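Arabinan-endo 1,5-alpha-l-arabinase (Bacillus subtilis, PDB 1UV4) cleaves internal alpha-1,5-linked arabinofuranosyl bonds of linear and sugar-beet arabinan as a secreted, calcium-binding glycoside hydrolase that helps break down the plant cell wall. Local coordinates at residues M17-G21 and S22-A26; I78-N82 and G83-L87; R122-S125 and S126-Y129; K159-K162 and S163-K166. All coordinates share one frame; numbering follows the deposited sequence.

The four contacts are chain reversals in a family 43 beta-propeller. Contacts 1 and 2, with centres about 13 Å apart, are hairpins of successive sheets and touch directly: I18 CD1 packs 3.9 Å from Y85 CE1. Contact 4 lies about 12 Å from contact 2, centre to centre, and its M165 CE meets Y81 CD2 at 3.7 Å. Contact 3 stands apart, its nearest atoms about 10 Å from contact 4. Contact 2 comes closest to the calcium ion bound near D77, E135 and D257, the side chain of Q79 lying about 4 Å from it. Contact 3 borders the probable substrate cleft, with the Y129 side chain about 5 Å from that of W152.

Contact 1 (M17-G21 and S22-A26); sequences MIKEG and SSWYA. With EDO (1,2-ethanediol), chain G.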
loop_
_atom_site.group_PDB
_atom_site.type_symbol
_atom_site.label_atom_id
_atom_site.label_comp_id
_atom_site.label_asym_id
_atom_site.label_seq_id
_atom_site.Cartn_x
_atom_site.Cartn_y
_atom_site.Cartn_z
ATOM N N MET A 17 -3.253 -4.140 7.357
ATOM C CA MET A 17 -3.720 -4.904 8.494
ATOM C C MET A 17 -4.081 -3.947 9.603
ATOM O O MET A 17 -3.456 -2.920 9.748
ATOM C CB MET A 17 -2.603 -5.850 8.975
ATOM C CG MET A 17 -2.993 -6.768 10.158
ATOM S SD MET A 17 -1.762 -8.056 10.506
ATOM C CE MET A 17 -0.650 -7.188 11.556
ATOM N N ILE A 18 -5.089 -4.297 10.418
ATOM C CA ILE A 18 -5.519 -3.469 11.547
ATOM C C ILE A 18 -6.196 -4.356 12.602
ATOM O O ILE A 18 -6.769 -5.364 12.275
ATOM C CB ILE A 18 -6.417 -2.321 11.066
ATOM C CG1 ILE A 18 -6.640 -1.255 12.146
ATOM C CG2 ILE A 18 -7.740 -2.874 10.467
ATOM C CD1 ILE A 18 -7.187 0.064 11.563
ATOM N N LYS A 19 -6.050 -4.003 13.859
ATOM C CA LYS A 19 -6.696 -4.690 14.986
ATOM C C LYS A 19 -8.067 -4.086 15.229
ATOM O O LYS A 19 -8.212 -2.858 15.241
ATOM C CB LYS A 19 -5.836 -4.507 16.236
ATOM C CG LYS A 19 -6.266 -5.346 17.445
ATOM C CD LYS A 19 -5.747 -6.749 17.291
ATOM C CE LYS A 19 -6.378 -7.722 18.264
ATOM N NZ LYS A 19 -6.122 -7.308 19.711
ATOM N N GLU A 20 -9.071 -4.932 15.463
ATOM C CA GLU A 20 -10.377 -4.486 15.945
ATOM C C GLU A 20 -10.871 -5.466 17.005
ATOM O O GLU A 20 -11.101 -6.644 16.701
ATOM C CB GLU A 20 -11.396 -4.363 14.857
ATOM C CG GLU A 20 -12.774 -3.960 15.347
ATOM C CD GLU A 20 -13.749 -3.970 14.203
ATOM O OE1 GLU A 20 -14.296 -5.038 13.887
ATOM O OE2 GLU A 20 -13.892 -2.928 13.559
ATOM N N GLY A 21 -10.891 -5.035 18.255
ATOM C CA GLY A 21 -11.306 -5.905 19.325
ATOM C C GLY A 21 -10.319 -7.051 19.493
ATOM O O GLY A 21 -9.111 -6.816 19.510
ATOM N N SER A 22 -10.804 -8.291 19.603
ATOM C CA SER A 22 -9.939 -9.455 19.833
ATOM C C SER A 22 -9.412 -10.067 18.520
ATOM O O SER A 22 -8.753 -11.105 18.575
ATOM C CB SER A 22 -10.687 -10.533 20.633
ATOM O OG SER A 22 -11.787 -11.020 19.878
ATOM N N SER A 23 -9.655 -9.426 17.377
ATOM C CA SER A 23 -9.222 -9.938 16.074
ATOM C C SER A 23 -8.328 -8.985 15.311
ATOM O O SER A 23 -8.430 -7.765 15.462
ATOM C CB SER A 23 -10.398 -10.273 15.159
ATOM O OG SER A 23 -11.219 -11.234 15.772
ATOM N N TRP A 24 -7.510 -9.555 14.438
ATOM C CA TRP A 24 -6.804 -8.828 13.402
ATOM C C TRP A 24 -7.563 -8.980 12.073
ATOM O O TRP A 24 -8.116 -10.049 11.808
ATOM C CB TRP A 24 -5.402 -9.387 13.225
ATOM C CG TRP A 24 -4.485 -9.137 14.372
ATOM C CD1 TRP A 24 -4.197 -9.956 15.405
ATOM C CD2 TRP A 24 -3.699 -7.964 14.550
ATOM N NE1 TRP A 24 -3.283 -9.347 16.234
ATOM C CE2 TRP A 24 -2.961 -8.121 15.719
ATOM C CE3 TRP A 24 -3.579 -6.773 13.835
ATOM C CZ2 TRP A 24 -2.081 -7.125 16.191
ATOM C CZ3 TRP A 24 -2.721 -5.804 14.291
ATOM C CH2 TRP A 24 -2.000 -5.974 15.455
ATOM N N TYR A 25 -7.568 -7.928 11.243
ATOM C CA TYR A 25 -8.108 -7.988 9.893
ATOM C C TYR A 25 -7.004 -7.609 8.963
ATOM O O TYR A 25 -6.317 -6.578 9.178
ATOM C CB TYR A 25 -9.310 -7.046 9.714
ATOM C CG TYR A 25 -10.494 -7.497 10.517
ATOM C CD1 TYR A 25 -10.625 -7.126 11.848
ATOM C CD2 TYR A 25 -11.463 -8.336 9.961
ATOM C CE1 TYR A 25 -11.680 -7.564 12.628
ATOM C CE2 TYR A 25 -12.552 -8.757 10.743
ATOM C CZ TYR A 25 -12.637 -8.353 12.065
ATOM O OH TYR A 25 -13.656 -8.746 12.942
ATOM N N ALA A 26 -6.792 -8.446 7.973
ATOM C CA ALA A 26 -5.858 -8.174 6.889
ATOM C C ALA A 26 -6.659 -8.032 5.610
ATOM O O ALA A 26 -7.500 -8.879 5.285
ATOM C CB ALA A 26 -4.804 -9.265 6.753
HETATM C C1 EDO G . -3.861 0.192 10.333
HETATM O O1 EDO G . -3.192 -0.592 9.382
HETATM C C2 EDO G . -2.961 0.477 11.519
HETATM O O2 EDO G . -3.751 0.769 12.646
HETATM O O HOH W 1 -13.355 -7.388 15.564
#
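The carbonyl oxygen of E20 is gripped twice: S23 N donates to E20 O over 3.2 Å from above the carbonyl plane, closing a type II' turn, and a water donates to E20 O at 2.6 Å. The same water donates to E20 OE1 and accepts from Y25 OH, lying in the plane of that ring and tying the carboxylate to the phenol. G21 takes the positive-phi corner, where a side chain would collide with S22 N. A second backbone pair joins I18 and Y25, with Y25 N 2.9 Å from I18 O at a nearly straight 170°.

On the face bearing M17, K19 and W24, the lysine chain crosses the indole at about a right angle. Its bend at chi2 (80°) lays CD over the ring, K19 CD being 3.5 Å from W24 CE2. M17 CE joins obliquely, 3.7 Å from W24 CZ3, its sulfur a Met-aromatic contact. A lysine suits the place: its methylenes pack on the indole while NZ bonds weakly to G21 O.

E20 also receives I109 N and S110 N on its carboxylate. Strand 16-20 lies at the edge of its sheet, strand 23-29 continues the pairing to 37-42, and M17 reaches I281 of strand 276-283.

Contact 2 (I78-N82 and G83-L87); sequences IQYYN and GKYWL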
loop_
_atom_site.group_PDB
_atom_site.type_symbol
_atom_site.label_atom_id
_atom_site.label_comp_id
_atom_site.label_asym_id
_atom_site.label_seq_id
_atom_site.Cartn_x
_atom_site.Cartn_y
_atom_site.Cartn_z
ATOM N N ILE A 78 -5.883 0.978 5.161
ATOM C CA ILE A 78 -6.872 1.267 6.213
ATOM C C ILE A 78 -6.225 1.890 7.423
ATOM O O ILE A 78 -5.113 1.539 7.807
ATOM C CB ILE A 78 -7.640 -0.015 6.557
ATOM C CG1 ILE A 78 -8.885 0.306 7.396
ATOM C CG2 ILE A 78 -6.762 -1.031 7.213
ATOM C CD1 ILE A 78 -9.832 -0.859 7.527
ATOM N N GLN A 79 -6.952 2.815 8.026
ATOM C CA GLN A 79 -6.596 3.395 9.311
ATOM C C GLN A 79 -7.853 3.752 10.057
ATOM O O GLN A 79 -8.865 4.068 9.458
ATOM C CB GLN A 79 -5.864 4.713 9.148
ATOM C CG GLN A 79 -4.465 4.655 8.581
ATOM C CD GLN A 79 -3.391 4.144 9.552
ATOM O OE1 GLN A 79 -2.441 3.493 9.118
ATOM N NE2 GLN A 79 -3.556 4.396 10.820
ATOM N N TYR A 80 -7.771 3.772 11.374
ATOM C CA TYR A 80 -8.822 4.362 12.203
ATOM C C TYR A 80 -8.386 5.793 12.598
ATOM O O TYR A 80 -7.332 5.974 13.162
ATOM C CB TYR A 80 -9.087 3.489 13.444
ATOM C CG TYR A 80 -10.318 3.869 14.230
ATOM C CD1 TYR A 80 -11.572 3.341 13.922
ATOM C CD2 TYR A 80 -10.224 4.738 15.266
ATOM C CE1 TYR A 80 -12.703 3.686 14.656
ATOM C CE2 TYR A 80 -11.340 5.095 16.022
ATOM C CZ TYR A 80 -12.582 4.569 15.701
ATOM O OH TYR A 80 -13.670 4.952 16.504
ATOM N N TYR A 81 -9.194 6.805 12.301
ATOM C CA TYR A 81 -8.827 8.208 12.558
ATOM C C TYR A 81 -10.085 8.990 12.752
ATOM O O TYR A 81 -11.025 8.804 11.974
ATOM C CB TYR A 81 -8.040 8.768 11.351
ATOM C CG TYR A 81 -7.831 10.253 11.347
ATOM C CD1 TYR A 81 -7.047 10.868 12.311
ATOM C CD2 TYR A 81 -8.421 11.058 10.366
ATOM C CE1 TYR A 81 -6.859 12.265 12.311
ATOM C CE2 TYR A 81 -8.238 12.418 10.339
ATOM C CZ TYR A 81 -7.454 13.037 11.294
ATOM O OH TYR A 81 -7.260 14.402 11.295
ATOM N N ASN A 82 -10.112 9.830 13.794
ATOM C CA ASN A 82 -11.227 10.762 14.021
ATOM C C ASN A 82 -12.613 10.051 14.145
ATOM O O ASN A 82 -13.616 10.465 13.560
ATOM C CB ASN A 82 -11.189 11.813 12.883
ATOM C CG ASN A 82 -12.047 12.978 13.156
ATOM O OD1 ASN A 82 -12.073 13.481 14.274
ATOM N ND2 ASN A 82 -12.791 13.416 12.151
ATOM N N GLY A 83 -12.596 8.902 14.819
ATOM C CA GLY A 83 -13.761 8.040 15.033
ATOM C C GLY A 83 -14.275 7.092 13.938
ATOM O O GLY A 83 -15.353 6.523 14.063
ATOM N N LYS A 84 -13.520 6.900 12.862
ATOM C CA LYS A 84 -13.958 6.042 11.750
ATOM C C LYS A 84 -12.780 5.320 11.162
ATOM O O LYS A 84 -11.676 5.779 11.252
ATOM C CB LYS A 84 -14.568 6.859 10.603
ATOM C CG LYS A 84 -15.929 7.412 10.924
ATOM C CD LYS A 84 -16.525 8.123 9.729
ATOM C CE LYS A 84 -17.854 8.785 10.077
ATOM N NZ LYS A 84 -18.054 9.971 9.215
ATOM N N TYR A 85 -13.051 4.166 10.566
ATOM C CA TYR A 85 -12.124 3.517 9.662
ATOM C C TYR A 85 -12.231 4.149 8.295
ATOM O O TYR A 85 -13.334 4.399 7.813
ATOM C CB TYR A 85 -12.475 2.034 9.528
ATOM C CG TYR A 85 -12.347 1.231 10.779
ATOM C CD1 TYR A 85 -11.105 0.834 11.241
ATOM C CD2 TYR A 85 -13.471 0.792 11.478
ATOM C CE1 TYR A 85 -10.964 0.076 12.358
ATOM C CE2 TYR A 85 -13.345 0.047 12.637
ATOM C CZ TYR A 85 -12.082 -0.336 13.065
ATOM O OH TYR A 85 -11.910 -1.103 14.187
ATOM N N TRP A 86 -11.084 4.396 7.688
ATOM C CA TRP A 86 -10.976 4.947 6.335
ATOM C C TRP A 86 -10.243 3.925 5.496
ATOM O O TRP A 86 -9.101 3.555 5.794
ATOM C CB TRP A 86 -10.241 6.281 6.350
ATOM C CG TRP A 86 -10.841 7.220 7.323
ATOM C CD1 TRP A 86 -10.492 7.404 8.621
ATOM C CD2 TRP A 86 -11.935 8.080 7.075
ATOM N NE1 TRP A 86 -11.292 8.368 9.196
ATOM C CE2 TRP A 86 -12.209 8.783 8.260
ATOM C CE3 TRP A 86 -12.732 8.320 5.950
ATOM C CZ2 TRP A 86 -13.216 9.723 8.332
ATOM C CZ3 TRP A 86 -13.745 9.227 6.026
ATOM C CH2 TRP A 86 -13.970 9.935 7.207
ATOM N N LEU A 87 -10.890 3.525 4.425
ATOM C CA LEU A 87 -10.444 2.496 3.533
ATOM C C LEU A 87 -10.212 3.105 2.153
ATOM O O LEU A 87 -11.189 3.465 1.485
ATOM C CB LEU A 87 -11.516 1.360 3.449
ATOM C CG LEU A 87 -11.238 0.220 2.459
ATOM C CD1 LEU A 87 -9.932 -0.472 2.807
ATOM C CD2 LEU A 87 -12.366 -0.800 2.424
#
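The Y80 and Y85 rings meet edge to face. Y80 points an edge at Y85 so that Y80 CD1 stands over the middle of the Y85 ring, 3.7 Å from Y85 CE1, and the planes are 74° apart. One face of Y80 lies on the backbone of the turn, with K84 N 3.8 Å from Y80 CE1. With CG swung opposite its own nitrogen (chi1 -169°), Y80 leans along the hairpin toward G83. On the face bearing Y81 and W86, N82 CB sits over the centre of the Y81 ring, K84 CB covers the rim of one indole face, and Y81 CB packs 3.9 Å from W86 CD1.

The indole also provides the polar link. W86 NE1 donates to Y81 O at 2.8 Å with a 163° angle, the acceptor lying nearly in the indole plane. The same oxygen takes a longer bond of 3.3 Å from K84 N, and the two donors come from opposite faces of the carbonyl. A tryptophan suits this place because a single flat group supplies both an N-H and a broad apolar surface. The corner is a type I' turn in which N82 and G83 both have positive phi, a conformation readily adopted by Asn-Gly.

Around the hairpin, strand 84-91 pairs onward with 99-106, where W86 rests on L103 and S105. Strand 74-81 lies at the edge of the sheet; I78 and Y85 pack against I18 of strand 16-20, while Q79 and Y81 touch F138 of strand 135-138.

Contact 3 (R122-S125 and S126-Y129); sequences RSTS and SNNY
N127 curls its side chain back across the turn: N127 OD1 accepts from T124 N at 2.8 Å, the donor lying in the amide plane on a lone pair, with a 161° angle at the hydrogen. The torsion that places it is chi1 of -64°, which sets CG beside the residue's own nitrogen. That nitrogen bonds in turn to T124 O, N127 N being 2.9 Å away, so the two residues hold each other through a pair of bonds. An asparagine fits because its short amide just spans this gap.

T124 reaches the other way. Its OG1 is rotated between the backbone nitrogen and the carbonyl carbon (chi1 68°), bringing T124 OG1 within 3.2 Å of S126 N, which donates to it. At the exposed corner, small polar side chains suit solvent: a water joins S125 OG to S126 OG.

The Y129 ring lies with N127 CB over the centre of one face. S123 CB approaches the ring obliquely, 4.0 Å from Y129 CE1. A second water, in the ring plane, links Y129 OH at 2.7 Å to R122 O. S123 is small enough for its buried position, where its hydroxyl pairs with N97 O and A131 N.

The chain makes a type I beta turn from T124 to N127, closed by the N127 N to T124 O bond, with an ST turn at T124. It lies in the loop leaving strand 115-123 and leads directly to N130-D133, which by similarity bind substrate, as expected for a propeller loop bordering the cleft.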
loop_
_atom_site.group_PDB
_atom_site.type_symbol
_atom_site.label_atom_id
_atom_site.label_comp_id
_atom_site.label_asym_id
_atom_site.label_seq_id
_atom_site.Cartn_x
_atom_site.Cartn_y
_atom_site.Cartn_z
ATOM N N ARG A 122 -7.762 10.476 -9.455
ATOM C CA ARG A 122 -7.682 9.565 -10.596
ATOM C C ARG A 122 -6.471 9.935 -11.491
ATOM O O ARG A 122 -5.822 11.003 -11.338
ATOM C CB ARG A 122 -9.015 9.471 -11.336
ATOM C CG ARG A 122 -9.587 10.768 -11.818
ATOM C CD ARG A 122 -8.865 11.413 -12.919
ATOM N NE ARG A 122 -9.749 12.447 -13.487
ATOM C CZ ARG A 122 -10.612 12.278 -14.480
ATOM N NH1 ARG A 122 -10.711 11.123 -15.127
ATOM N NH2 ARG A 122 -11.353 13.312 -14.855
ATOM N N SER A 123 -6.196 9.030 -12.418
ATOM C CA SER A 123 -5.198 9.239 -13.442
ATOM C C SER A 123 -5.733 8.788 -14.820
ATOM O O SER A 123 -6.627 7.941 -14.888
ATOM C CB SER A 123 -3.907 8.457 -13.138
ATOM O OG SER A 123 -4.163 7.069 -12.970
ATOM N N THR A 124 -5.223 9.385 -15.904
ATOM C CA THR A 124 -5.504 8.956 -17.259
ATOM C C THR A 124 -4.212 8.806 -18.008
ATOM O O THR A 124 -3.149 9.079 -17.469
ATOM C CB THR A 124 -6.383 9.996 -18.033
ATOM O OG1 THR A 124 -5.639 11.206 -18.283
ATOM C CG2 THR A 124 -7.652 10.399 -17.250
ATOM N N SER A 125 -4.306 8.396 -19.275
ATOM C CA SER A 125 -3.139 8.203 -20.107
ATOM C C SER A 125 -2.379 9.488 -20.267
ATOM O O SER A 125 -1.218 9.487 -20.673
ATOM C CB SER A 125 -3.549 7.605 -21.449
ATOM O OG SER A 125 -4.392 8.512 -22.182
ATOM N N SER A 126 -3.050 10.603 -20.008
ATOM C CA SER A 126 -2.416 11.920 -20.089
ATOM C C SER A 126 -1.563 12.294 -18.884
ATOM O O SER A 126 -0.779 13.257 -18.971
ATOM C CB SER A 126 -3.481 12.972 -20.298
ATOM O OG SER A 126 -4.046 12.732 -21.598
ATOM N N ASN A 127 -1.670 11.526 -17.806
ATOM C CA ASN A 127 -0.847 11.757 -16.622
ATOM C C ASN A 127 0.432 10.945 -16.689
ATOM O O ASN A 127 0.493 9.885 -17.322
ATOM C CB ASN A 127 -1.597 11.396 -15.353
ATOM C CG ASN A 127 -2.818 12.274 -15.130
ATOM O OD1 ASN A 127 -3.964 11.797 -15.214
ATOM N ND2 ASN A 127 -2.608 13.557 -14.910
ATOM N N ASN A 128 1.470 11.477 -16.060
ATOM C CA ASN A 128 2.750 10.793 -15.890
ATOM C C ASN A 128 2.826 9.964 -14.571
ATOM O O ASN A 128 3.885 9.802 -13.980
ATOM C CB ASN A 128 3.927 11.829 -15.969
ATOM C CG ASN A 128 4.023 12.782 -14.695
ATOM O OD1 ASN A 128 3.107 12.858 -13.848
ATOM N ND2 ASN A 128 5.160 13.489 -14.570
ATOM N N TYR A 129 1.676 9.487 -14.093
ATOM C CA TYR A 129 1.590 8.669 -12.859
ATOM C C TYR A 129 0.340 7.801 -12.932
ATOM O O TYR A 129 -0.492 7.966 -13.811
ATOM C CB TYR A 129 1.534 9.542 -11.600
ATOM C CG TYR A 129 0.424 10.566 -11.558
ATOM C CD1 TYR A 129 -0.884 10.249 -11.186
ATOM C CD2 TYR A 129 0.707 11.883 -11.892
ATOM C CE1 TYR A 129 -1.880 11.256 -11.130
ATOM C CE2 TYR A 129 -0.221 12.842 -11.866
ATOM C CZ TYR A 129 -1.518 12.544 -11.505
ATOM O OH TYR A 129 -2.429 13.591 -11.438
HETATM O O HOH W 2 -5.070 13.355 -11.189
HETATM O O HOH W 3 -3.619 10.411 -23.662
#

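Contact 4 (K159-K162 and S163-K166); sequences KLDK and STMK
D161 turns its carboxylate inward over the loop, and S163 and T164 converge on a single oxygen. S163 OG donates to D161 OD1 at 2.8 Å on the syn side, S163 N reaches D161 OD1 at 2.8 Å on the anti side, and T164 N comes from above the carboxylate plane. Three donors thus fix the rotation of the group and would probably stabilise its negative charge. The arrangement follows from CG lying opposite the backbone nitrogen (chi1 -177°), which carries OD1 toward the loop. A short acidic side chain is well matched to two amide N-H groups so near in sequence.

T164 crosses the aspartate obliquely, its OG1 3.5 Å from D161 CB, and weakly accepts from K166 N. L160 lies along the returning chain, L160 CD2 touching M165 O at 3.6 Å. M165 turns away from the first strand, though its bent chain brings M165 SD to 3.8 Å from K162 O; its buried side chain packs on W86 and L136. K166 also leads away from 159-162, its NZ donating to E117 O and L119 O.

Backbone bonds close the reversal: M165 N meets D161 O at 2.7 Å, and D161 N meets K166 O at 2.8 Å. After an Asx turn at D161, K162 to T164 in right-handed and M165 in left-handed helical conformation form a four-residue hairpin loop between strands 155-160 and 167-168 of this propeller blade.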
loop_
_atom_site.group_PDB
_atom_site.type_symbol
_atom_site.label_atom_id
_atom_site.label_comp_id
_atom_site.label_asym_id
_atom_site.label_seq_id
_atom_site.Cartn_x
_atom_site.Cartn_y
_atom_site.Cartn_z
ATOM N N LYS A 159 -1.466 16.378 0.514
ATOM C CA LYS A 159 -2.129 16.631 1.792
ATOM C C LYS A 159 -3.597 16.286 1.594
ATOM O O LYS A 159 -4.153 16.332 0.461
ATOM C CB LYS A 159 -1.958 18.086 2.242
ATOM C CG LYS A 159 -2.391 18.389 3.680
ATOM C CD LYS A 159 -1.885 19.780 4.118
ATOM C CE LYS A 159 -2.550 20.223 5.406
ATOM N NZ LYS A 159 -2.154 19.439 6.548
ATOM N N LEU A 160 -4.274 15.968 2.683
ATOM C CA LEU A 160 -5.701 15.713 2.683
ATOM C C LEU A 160 -6.418 16.706 3.583
ATOM O O LEU A 160 -5.914 17.137 4.613
ATOM C CB LEU A 160 -5.995 14.297 3.196
ATOM C CG LEU A 160 -5.479 13.145 2.334
ATOM C CD1 LEU A 160 -5.611 11.819 3.110
ATOM C CD2 LEU A 160 -6.178 13.068 1.020
ATOM N N ASP A 161 -7.660 17.031 3.221
ATOM C CA ASP A 161 -8.504 17.819 4.087
ATOM C C ASP A 161 -8.964 16.910 5.226
ATOM O O ASP A 161 -9.509 15.845 4.979
ATOM C CB ASP A 161 -9.682 18.342 3.269
ATOM C CG ASP A 161 -10.586 19.228 4.039
ATOM O OD1 ASP A 161 -11.238 18.753 5.001
ATOM O OD2 ASP A 161 -10.768 20.416 3.730
ATOM N N LYS A 162 -8.769 17.335 6.472
ATOM C CA LYS A 162 -9.008 16.427 7.600
ATOM C C LYS A 162 -10.507 16.181 7.803
ATOM O O LYS A 162 -10.887 15.153 8.354
ATOM C CB LYS A 162 -8.337 16.955 8.878
ATOM C CG LYS A 162 -8.860 18.260 9.374
ATOM C CD LYS A 162 -7.724 19.110 9.959
ATOM C CE LYS A 162 -7.504 18.868 11.440
ATOM N NZ LYS A 162 -7.972 20.053 12.256
ATOM N N SER A 163 -11.347 17.068 7.291
ATOM C CA SER A 163 -12.783 16.910 7.405
ATOM C C SER A 163 -13.450 16.138 6.266
ATOM O O SER A 163 -14.575 15.698 6.457
ATOM C CB SER A 163 -13.451 18.259 7.622
ATOM O OG SER A 163 -13.629 18.930 6.397
ATOM N N THR A 164 -12.823 16.021 5.084
ATOM C CA THR A 164 -13.388 15.195 4.021
ATOM C C THR A 164 -12.516 14.004 3.658
ATOM O O THR A 164 -12.955 13.114 2.904
ATOM C CB THR A 164 -13.614 16.019 2.731
ATOM O OG1 THR A 164 -12.325 16.400 2.194
ATOM C CG2 THR A 164 -14.386 17.319 3.028
ATOM N N MET A 165 -11.249 14.026 4.072
ATOM C CA MET A 165 -10.285 12.993 3.745
ATOM C C MET A 165 -9.962 12.884 2.247
ATOM O O MET A 165 -9.488 11.852 1.763
ATOM C CB MET A 165 -10.691 11.634 4.369
ATOM C CG MET A 165 -10.858 11.674 5.870
ATOM S SD MET A 165 -9.322 12.039 6.733
ATOM C CE MET A 165 -8.560 10.428 6.687
ATOM N N LYS A 166 -10.141 13.982 1.526
ATOM C CA LYS A 166 -9.812 14.092 0.078
ATOM C C LYS A 166 -8.664 15.102 -0.135
ATOM O O LYS A 166 -8.402 15.942 0.765
ATOM C CB LYS A 166 -11.035 14.570 -0.695
ATOM C CG LYS A 166 -12.311 13.736 -0.494
ATOM C CD LYS A 166 -12.160 12.309 -1.041
ATOM C CE LYS A 166 -13.456 11.495 -0.946
ATOM N NZ LYS A 166 -14.425 11.843 -2.054
#